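Local atomic coordinates of tRNA (guanine-N(1)-)-methyltransferase (Aquifex aeolicus, PDB entry 1OY5), a protein that probably catalyses transfer of a methyl group from S-adenosyl-L-methionine to N1 of guanosine 37 in tRNA, acting as a homodimer. Residues Glu72-Val77 with Tyr81-Val86; Ile110-Gly115 with Ala148-Val153. All blocks are in the same frame, centred on the assembly; numbering follows the deposited sequence.

Interaction 1: Glu72-Val77 with Tyr81-Val86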
ATOM      1  N   GLU A  72      10.646 -23.327  -6.606  1.00 24.43           N
ATOM      2  CA  GLU A  72      11.786 -23.659  -5.766  1.00 25.18           C
ATOM      3  C   GLU A  72      11.639 -22.971  -4.377  1.00 24.17           C
ATOM      4  O   GLU A  72      11.795 -23.585  -3.340  1.00 23.89           O
ATOM      5  CB  GLU A  72      13.052 -23.153  -6.464  1.00 26.02           C
ATOM      6  CG  GLU A  72      14.197 -24.128  -6.571  1.00 28.68           C
ATOM      7  CD  GLU A  72      13.798 -25.437  -7.178  1.00 31.97           C
ATOM      8  OE1 GLU A  72      13.765 -25.521  -8.420  1.00 32.95           O
ATOM      9  OE2 GLU A  72      13.523 -26.386  -6.398  1.00 37.01           O
ATOM     10  N   ALA A  73      11.334 -21.685  -4.362  1.00 23.06           N
ATOM     11  CA  ALA A  73      11.181 -20.992  -3.100  1.00 22.34           C
ATOM     12  C   ALA A  73      10.047 -21.606  -2.246  1.00 21.96           C
ATOM     13  O   ALA A  73      10.181 -21.762  -1.019  1.00 20.09           O
ATOM     14  CB  ALA A  73      10.918 -19.539  -3.345  1.00 21.94           C
ATOM     15  N   TYR A  74       8.926 -21.903  -2.913  1.00 22.22           N
ATOM     16  CA  TYR A  74       7.775 -22.542  -2.301  1.00 22.13           C
ATOM     17  C   TYR A  74       8.217 -23.866  -1.667  1.00 22.73           C
ATOM     18  O   TYR A  74       7.993 -24.087  -0.469  1.00 22.50           O
ATOM     19  CB  TYR A  74       6.681 -22.744  -3.362  1.00 22.57           C
ATOM     20  CG  TYR A  74       5.457 -23.532  -2.917  1.00 20.40           C
ATOM     21  CD1 TYR A  74       5.303 -24.860  -3.284  1.00 21.53           C
ATOM     22  CD2 TYR A  74       4.467 -22.953  -2.162  1.00 21.55           C
ATOM     23  CE1 TYR A  74       4.207 -25.601  -2.904  1.00 21.85           C
ATOM     24  CE2 TYR A  74       3.347 -23.682  -1.768  1.00 22.90           C
ATOM     25  CZ  TYR A  74       3.241 -25.018  -2.150  1.00 23.87           C
ATOM     26  OH  TYR A  74       2.196 -25.797  -1.767  1.00 25.82           O
ATOM     27  N   ASP A  75       8.866 -24.717  -2.469  1.00 22.96           N
ATOM     28  CA  ASP A  75       9.370 -25.997  -2.012  1.00 23.73           C
ATOM     29  C   ASP A  75      10.204 -25.839  -0.761  1.00 23.89           C
ATOM     30  O   ASP A  75       9.988 -26.542   0.217  1.00 25.37           O
ATOM     31  CB  ASP A  75      10.212 -26.695  -3.090  1.00 23.87           C
ATOM     32  CG  ASP A  75       9.370 -27.222  -4.239  1.00 26.53           C
ATOM     33  OD1 ASP A  75       9.941 -27.700  -5.248  1.00 30.69           O
ATOM     34  OD2 ASP A  75       8.122 -27.192  -4.235  1.00 29.90           O
ATOM     35  N   TYR A  76      11.149 -24.920  -0.784  1.00 23.81           N
ATOM     36  CA  TYR A  76      12.012 -24.656   0.363  1.00 24.12           C
ATOM     37  C   TYR A  76      11.172 -24.339   1.601  1.00 23.63           C
ATOM     38  O   TYR A  76      11.376 -24.935   2.643  1.00 23.45           O
ATOM     39  CB  TYR A  76      12.990 -23.515   0.024  1.00 24.49           C
ATOM     40  CG  TYR A  76      13.692 -22.850   1.185  1.00 26.26           C
ATOM     41  CD1 TYR A  76      13.126 -21.764   1.826  1.00 28.73           C
ATOM     42  CD2 TYR A  76      14.946 -23.256   1.585  1.00 28.02           C
ATOM     43  CE1 TYR A  76      13.779 -21.123   2.852  1.00 29.97           C
ATOM     44  CE2 TYR A  76      15.602 -22.640   2.604  1.00 29.28           C
ATOM     45  CZ  TYR A  76      15.011 -21.557   3.248  1.00 32.52           C
ATOM     46  OH  TYR A  76      15.642 -20.893   4.315  1.00 36.10           O
ATOM     47  N   VAL A  77      10.189 -23.464   1.466  1.00 23.65           N
ATOM     48  CA  VAL A  77       9.329 -23.084   2.593  1.00 24.12           C
ATOM     49  C   VAL A  77       8.606 -24.307   3.155  1.00 24.81           C
ATOM     50  O   VAL A  77       8.589 -24.536   4.387  1.00 24.24           O
ATOM     51  CB  VAL A  77       8.288 -22.012   2.184  1.00 24.19           C
ATOM     52  CG1 VAL A  77       7.430 -21.623   3.346  1.00 23.73           C
ATOM     53  CG2 VAL A  77       8.983 -20.757   1.616  1.00 24.33           C
ATOM     54  N   TYR A  81       9.653 -25.195   6.871  1.00 26.47           N
ATOM     55  CA  TYR A  81       8.763 -24.549   7.833  1.00 25.76           C
ATOM     56  C   TYR A  81       7.359 -25.086   7.872  1.00 23.83           C
ATOM     57  O   TYR A  81       6.657 -24.839   8.806  1.00 22.86           O
ATOM     58  CB  TYR A  81       8.645 -23.057   7.519  1.00 25.89           C
ATOM     59  CG  TYR A  81       9.934 -22.313   7.592  1.00 28.56           C
ATOM     60  CD1 TYR A  81      10.360 -21.747   8.781  1.00 30.87           C
ATOM     61  CD2 TYR A  81      10.717 -22.136   6.458  1.00 30.34           C
ATOM     62  CE1 TYR A  81      11.554 -21.041   8.844  1.00 31.08           C
ATOM     63  CE2 TYR A  81      11.901 -21.456   6.510  1.00 30.32           C
ATOM     64  CZ  TYR A  81      12.324 -20.915   7.707  1.00 31.75           C
ATOM     65  OH  TYR A  81      13.521 -20.232   7.748  1.00 34.37           O
ATOM     66  N   GLY A  82       6.937 -25.807   6.858  1.00 23.28           N
ATOM     67  CA  GLY A  82       5.538 -26.164   6.770  1.00 22.87           C
ATOM     68  C   GLY A  82       4.902 -25.454   5.585  1.00 22.46           C
ATOM     69  O   GLY A  82       5.269 -24.343   5.177  1.00 21.72           O
ATOM     70  N   LYS A  83       3.901 -26.117   5.058  1.00 22.34           N
ATOM     71  CA  LYS A  83       3.173 -25.675   3.901  1.00 22.54           C
ATOM     72  C   LYS A  83       2.499 -24.398   4.220  1.00 21.59           C
ATOM     73  O   LYS A  83       1.853 -24.314   5.218  1.00 21.03           O
ATOM     74  CB  LYS A  83       2.108 -26.695   3.580  1.00 23.13           C
ATOM     75  CG  LYS A  83       1.356 -26.470   2.329  1.00 24.08           C
ATOM     76  CD  LYS A  83       0.367 -27.603   2.214  1.00 27.11           C
ATOM     77  CE  LYS A  83      -0.373 -27.589   0.933  1.00 27.66           C
ATOM     78  NZ  LYS A  83      -1.660 -26.939   1.194  1.00 29.90           N
ATOM     79  N   PRO A  84       2.701 -23.386   3.393  1.00 21.61           N
ATOM     80  CA  PRO A  84       2.070 -22.097   3.591  1.00 21.81           C
ATOM     81  C   PRO A  84       0.788 -21.858   2.834  1.00 22.47           C
ATOM     82  O   PRO A  84       0.599 -22.347   1.711  1.00 23.84           O
ATOM     83  CB  PRO A  84       3.130 -21.167   3.042  1.00 21.03           C
ATOM     84  CG  PRO A  84       3.617 -21.884   1.920  1.00 21.96           C
ATOM     85  CD  PRO A  84       3.655 -23.339   2.275  1.00 21.25           C
ATOM     86  N   PHE A  85      -0.075 -21.051   3.436  1.00 21.99           N
ATOM     87  CA  PHE A  85      -1.245 -20.570   2.748  1.00 22.25           C
ATOM     88  C   PHE A  85      -0.675 -19.564   1.755  1.00 23.02           C
ATOM     89  O   PHE A  85      -0.008 -18.626   2.170  1.00 23.58           O
ATOM     90  CB  PHE A  85      -2.166 -19.892   3.753  1.00 22.11           C
ATOM     91  CG  PHE A  85      -3.363 -19.294   3.152  1.00 21.28           C
ATOM     92  CD1 PHE A  85      -3.378 -17.954   2.834  1.00 23.00           C
ATOM     93  CD2 PHE A  85      -4.476 -20.064   2.881  1.00 20.95           C
ATOM     94  CE1 PHE A  85      -4.498 -17.386   2.281  1.00 24.12           C
ATOM     95  CE2 PHE A  85      -5.626 -19.507   2.338  1.00 21.34           C
ATOM     96  CZ  PHE A  85      -5.649 -18.178   2.050  1.00 24.12           C
ATOM     97  N   VAL A  86      -0.879 -19.753   0.463  1.00 23.44           N
ATOM     98  CA  VAL A  86      -0.193 -18.907  -0.491  1.00 24.42           C
ATOM     99  C   VAL A  86      -1.016 -17.757  -1.024  1.00 25.70           C
ATOM    100  O   VAL A  86      -2.082 -17.946  -1.623  1.00 25.25           O
ATOM    101  CB  VAL A  86       0.389 -19.734  -1.681  1.00 24.74           C
ATOM    102  CG1 VAL A  86       1.142 -18.821  -2.676  1.00 23.25           C
ATOM    103  CG2 VAL A  86       1.305 -20.826  -1.162  1.00 23.33           C
TER
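Val-77 meets the segment Tyr-81 to Val-86 with both its backbone and its side chain. Its carbonyl O takes the N-H of Tyr-81 at 2.8 Å. Gly-82 N adds a weak second bond to the same Val-77 O at 3.2 Å, so one oxygen receives two donors just before the chain leaves the helix at Gly-82. Gly-82 breaks off the helical path with a phi of 113°; here a CB would jam against the carbonyl oxygen of the preceding residue. On the side-chain side, Val-77 CG1 rests against Pro-84 CG at 4.1 Å.

One turn back, the ring of Tyr-74 reaches across to the returning chain. With chi1 at 174°, its CG stands opposite the backbone N, which carries the ring out toward Pro-84 and Val-86. Val-86 CG2 comes in at the ring edge, 3.6 Å from Tyr-74 CE2, while Pro-84 CD approaches the same CE2 obliquely at 4.1 Å. The phenol oxygen ends beside the CE methylene of Lys-83. Cutting Tyr-74 back to an alanine would probably leave Val-86 CG2 and the ring of Pro-84 without their aromatic neighbour and open a gap between helix and strand.

The Tyr-81 ring has the Val-77 oxygen at its edge, in the ring plane. Its CE2 lies 4.1 Å from Tyr-76 CE1, and Phe-9 and Tyr-39 extend the aromatic cluster. Met-111 of strand 109-114 packs against Tyr-74, Val-77 and Pro-84. This is an alpha-to-beta connection of a parallel alpha/beta sheet: helix 67-81 stops at a glycine and the chain turns back into strand 85-89, within the SPOUT methyltransferase fold.

Interaction 2: Ile110-Gly115 with Ala148-Val153; sequences IMIICG and AVIDAV
Ile-112 carries this contact, reaching from strand 109-114 to Val-149 and Ile-150 on helix 143-155. Along the strand, Ile-110 comes first: it points at the helix but stops short of direct contact, and Leu-104 of helix 98-105 lies against it as well as against Val-149 and Val-153, bridging the two segments. Met-111 turns to the other face of the sheet, toward helix 67-81.

Ile-112 faces the helix again. Its CG1 branch stands opposite the carbonyl carbon (chi1 -59°), and the nearly straight second torsion, 170°, extends CD1 outward from the strand toward the helix. CD1 then lies 4.1 Å from Val-149 CG1, the two side chains running past each other in opposite directions, so the contact is made by methyls set alongside. The same Ile-112 CD1 comes to 4.4 Å from Ile-150 CG1, a looser approach. With the CA atoms of Ile-112 and Val-149 still 9.1 Å apart, the backbones keep their distance and the packing is purely apolar and buried.

Ile-113 turns away once more, toward Leu-11 and Ile-70, and Cys-114 packs on Val-10. Gly-115, where the strand gives way to loop, probably contributes to the S-adenosyl-L-methionine site, as in related enzymes.

The strand lies inside the parallel sheet, bonded through its backbone to strand 6-12 on one flank and strand 85-89 on the other. Helix 143-155 lies over one face beside helix 98-105, and its far side meets the second subunit: Asp-151 OD1 accepts a hydrogen bond from Ser-140 N of that subunit, while Asp-151 OD2 is hydrogen-bonded to Tyr-21 OH of its own chain. Helix 67-81 covers the opposite face of the sheet.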
ATOM      1  N   ILE A 110       2.039 -17.972   6.127  1.00 23.89           N
ATOM      2  CA  ILE A 110       1.597 -17.267   4.940  1.00 23.24           C
ATOM      3  C   ILE A 110       2.806 -16.951   4.098  1.00 23.12           C
ATOM      4  O   ILE A 110       3.825 -16.502   4.593  1.00 23.09           O
ATOM      5  CB  ILE A 110       0.856 -16.003   5.332  1.00 22.79           C
ATOM      6  CG1 ILE A 110      -0.339 -16.362   6.184  1.00 21.93           C
ATOM      7  CG2 ILE A 110       0.391 -15.289   4.132  1.00 23.92           C
ATOM      8  CD1 ILE A 110      -1.072 -15.217   6.721  1.00 22.37           C
ATOM      9  N   MET A 111       2.692 -17.259   2.819  1.00 23.27           N
ATOM     10  CA  MET A 111       3.709 -16.952   1.856  1.00 23.65           C
ATOM     11  C   MET A 111       3.041 -15.988   0.911  1.00 24.12           C
ATOM     12  O   MET A 111       1.924 -16.252   0.449  1.00 25.86           O
ATOM     13  CB  MET A 111       4.146 -18.213   1.121  1.00 23.46           C
ATOM     14  CG  MET A 111       4.865 -17.950  -0.198  1.00 24.35           C
ATOM     15  SD  MET A 111       5.463 -19.410  -1.023  1.00 19.63           S
ATOM     16  CE  MET A 111       6.774 -19.669  -0.208  1.00 19.93           C
ATOM     17  N   ILE A 112       3.698 -14.874   0.636  1.00 23.85           N
ATOM     18  CA  ILE A 112       3.181 -13.860  -0.260  1.00 23.71           C
ATOM     19  C   ILE A 112       4.138 -13.728  -1.419  1.00 23.49           C
ATOM     20  O   ILE A 112       5.290 -13.397  -1.238  1.00 22.69           O
ATOM     21  CB  ILE A 112       3.082 -12.525   0.449  1.00 23.68           C
ATOM     22  CG1 ILE A 112       2.173 -12.619   1.660  1.00 24.84           C
ATOM     23  CG2 ILE A 112       2.560 -11.478  -0.497  1.00 25.60           C
ATOM     24  CD1 ILE A 112       2.248 -11.371   2.523  1.00 27.65           C
ATOM     25  N   ILE A 113       3.649 -14.002  -2.614  1.00 24.13           N
ATOM     26  CA  ILE A 113       4.453 -13.934  -3.815  1.00 24.01           C
ATOM     27  C   ILE A 113       4.275 -12.529  -4.361  1.00 24.83           C
ATOM     28  O   ILE A 113       3.170 -12.193  -4.749  1.00 23.23           O
ATOM     29  CB  ILE A 113       3.953 -14.958  -4.854  1.00 23.82           C
ATOM     30  CG1 ILE A 113       4.041 -16.377  -4.298  1.00 22.64           C
ATOM     31  CG2 ILE A 113       4.796 -14.892  -6.112  1.00 25.33           C
ATOM     32  CD1 ILE A 113       3.490 -17.417  -5.169  1.00 18.47           C
ATOM     33  N   CYS A 114       5.360 -11.730  -4.402  1.00 25.57           N
ATOM     34  CA  CYS A 114       5.271 -10.360  -4.846  1.00 27.15           C
ATOM     35  C   CYS A 114       5.394 -10.283  -6.359  1.00 27.57           C
ATOM     36  O   CYS A 114       6.393 -10.616  -6.901  1.00 28.06           O
ATOM     37  CB  CYS A 114       6.323  -9.482  -4.161  1.00 26.72           C
ATOM     38  SG  CYS A 114       6.156  -9.334  -2.374  1.00 31.71           S
ATOM     39  N   GLY A 115       4.350  -9.850  -7.043  1.00 29.66           N
ATOM     40  CA  GLY A 115       4.406  -9.721  -8.489  1.00 30.67           C
ATOM     41  C   GLY A 115       5.352  -8.621  -8.974  1.00 31.92           C
ATOM     42  O   GLY A 115       5.855  -7.775  -8.184  1.00 31.88           O
ATOM     43  N   ALA A 148       1.566  -3.967   3.405  1.00 20.49           N
ATOM     44  CA  ALA A 148       0.267  -3.622   3.918  1.00 20.79           C
ATOM     45  C   ALA A 148      -0.343  -4.848   4.598  1.00 20.96           C
ATOM     46  O   ALA A 148      -0.766  -4.793   5.738  1.00 21.36           O
ATOM     47  CB  ALA A 148      -0.604  -3.167   2.806  1.00 21.40           C
ATOM     48  N   VAL A 149      -0.339  -5.974   3.906  1.00 20.89           N
ATOM     49  CA  VAL A 149      -0.868  -7.197   4.475  1.00 20.73           C
ATOM     50  C   VAL A 149      -0.164  -7.568   5.824  1.00 21.14           C
ATOM     51  O   VAL A 149      -0.824  -7.914   6.798  1.00 18.81           O
ATOM     52  CB  VAL A 149      -0.751  -8.350   3.475  1.00 19.81           C
ATOM     53  CG1 VAL A 149      -1.075  -9.649   4.137  1.00 21.36           C
ATOM     54  CG2 VAL A 149      -1.675  -8.145   2.298  1.00 19.34           C
ATOM     55  N   ILE A 150       1.175  -7.502   5.847  1.00 21.60           N
ATOM     56  CA  ILE A 150       1.938  -7.810   7.051  1.00 21.93           C
ATOM     57  C   ILE A 150       1.577  -6.848   8.183  1.00 22.04           C
ATOM     58  O   ILE A 150       1.427  -7.246   9.333  1.00 20.11           O
ATOM     59  CB  ILE A 150       3.437  -7.746   6.747  1.00 22.41           C
ATOM     60  CG1 ILE A 150       3.840  -8.899   5.814  1.00 22.95           C
ATOM     61  CG2 ILE A 150       4.230  -7.915   8.009  1.00 24.75           C
ATOM     62  CD1 ILE A 150       5.281  -8.903   5.382  1.00 22.97           C
ATOM     63  N   ASP A 151       1.432  -5.568   7.824  1.00 22.69           N
ATOM     64  CA  ASP A 151       1.087  -4.509   8.764  1.00 22.69           C
ATOM     65  C   ASP A 151      -0.303  -4.713   9.340  1.00 22.67           C
ATOM     66  O   ASP A 151      -0.483  -4.698  10.537  1.00 22.86           O
ATOM     67  CB  ASP A 151       1.168  -3.151   8.063  1.00 22.20           C
ATOM     68  CG  ASP A 151       1.081  -1.986   9.020  1.00 22.35           C
ATOM     69  OD1 ASP A 151      -0.038  -1.561   9.353  1.00 24.23           O
ATOM     70  OD2 ASP A 151       2.076  -1.371   9.449  1.00 25.46           O
ATOM     71  N   ALA A 152      -1.287  -4.894   8.471  1.00 22.68           N
ATOM     72  CA  ALA A 152      -2.680  -5.017   8.888  1.00 22.34           C
ATOM     73  C   ALA A 152      -2.905  -6.198   9.820  1.00 22.28           C
ATOM     74  O   ALA A 152      -3.576  -6.080  10.849  1.00 21.60           O
ATOM     75  CB  ALA A 152      -3.605  -5.124   7.658  1.00 21.89           C
ATOM     76  N   VAL A 153      -2.365  -7.332   9.419  1.00 23.08           N
ATOM     77  CA  VAL A 153      -2.467  -8.568  10.159  1.00 24.68           C
ATOM     78  C   VAL A 153      -1.789  -8.481  11.533  1.00 25.55           C
ATOM     79  O   VAL A 153      -2.375  -8.857  12.557  1.00 25.67           O
ATOM     80  CB  VAL A 153      -1.873  -9.716   9.350  1.00 24.79           C
ATOM     81  CG1 VAL A 153      -1.701 -10.916  10.212  1.00 26.45           C
ATOM     82  CG2 VAL A 153      -2.786 -10.046   8.164  1.00 25.25           C
TER

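Following the chain from the N terminus, interaction 1 comes first and spans the end of helix 67-81, with three helical residues between its segments, as the chain hands over to strand 85-89. The chain then runs through helix 98-105 back into the sheet as strand 109-114, where interaction 2 opens. Its 32-residue excursion, which includes the probable cofactor-binding residues Leu-134 to Leu-139, closes on helix 143-155. The two contacts are in series, neither nested nor crossed. They join at the sheet, where Phe-85 O probably accepts a hydrogen bond from Met-111 N. Together they pack helices onto both faces of neighbouring strands, and both also touch the second subunit.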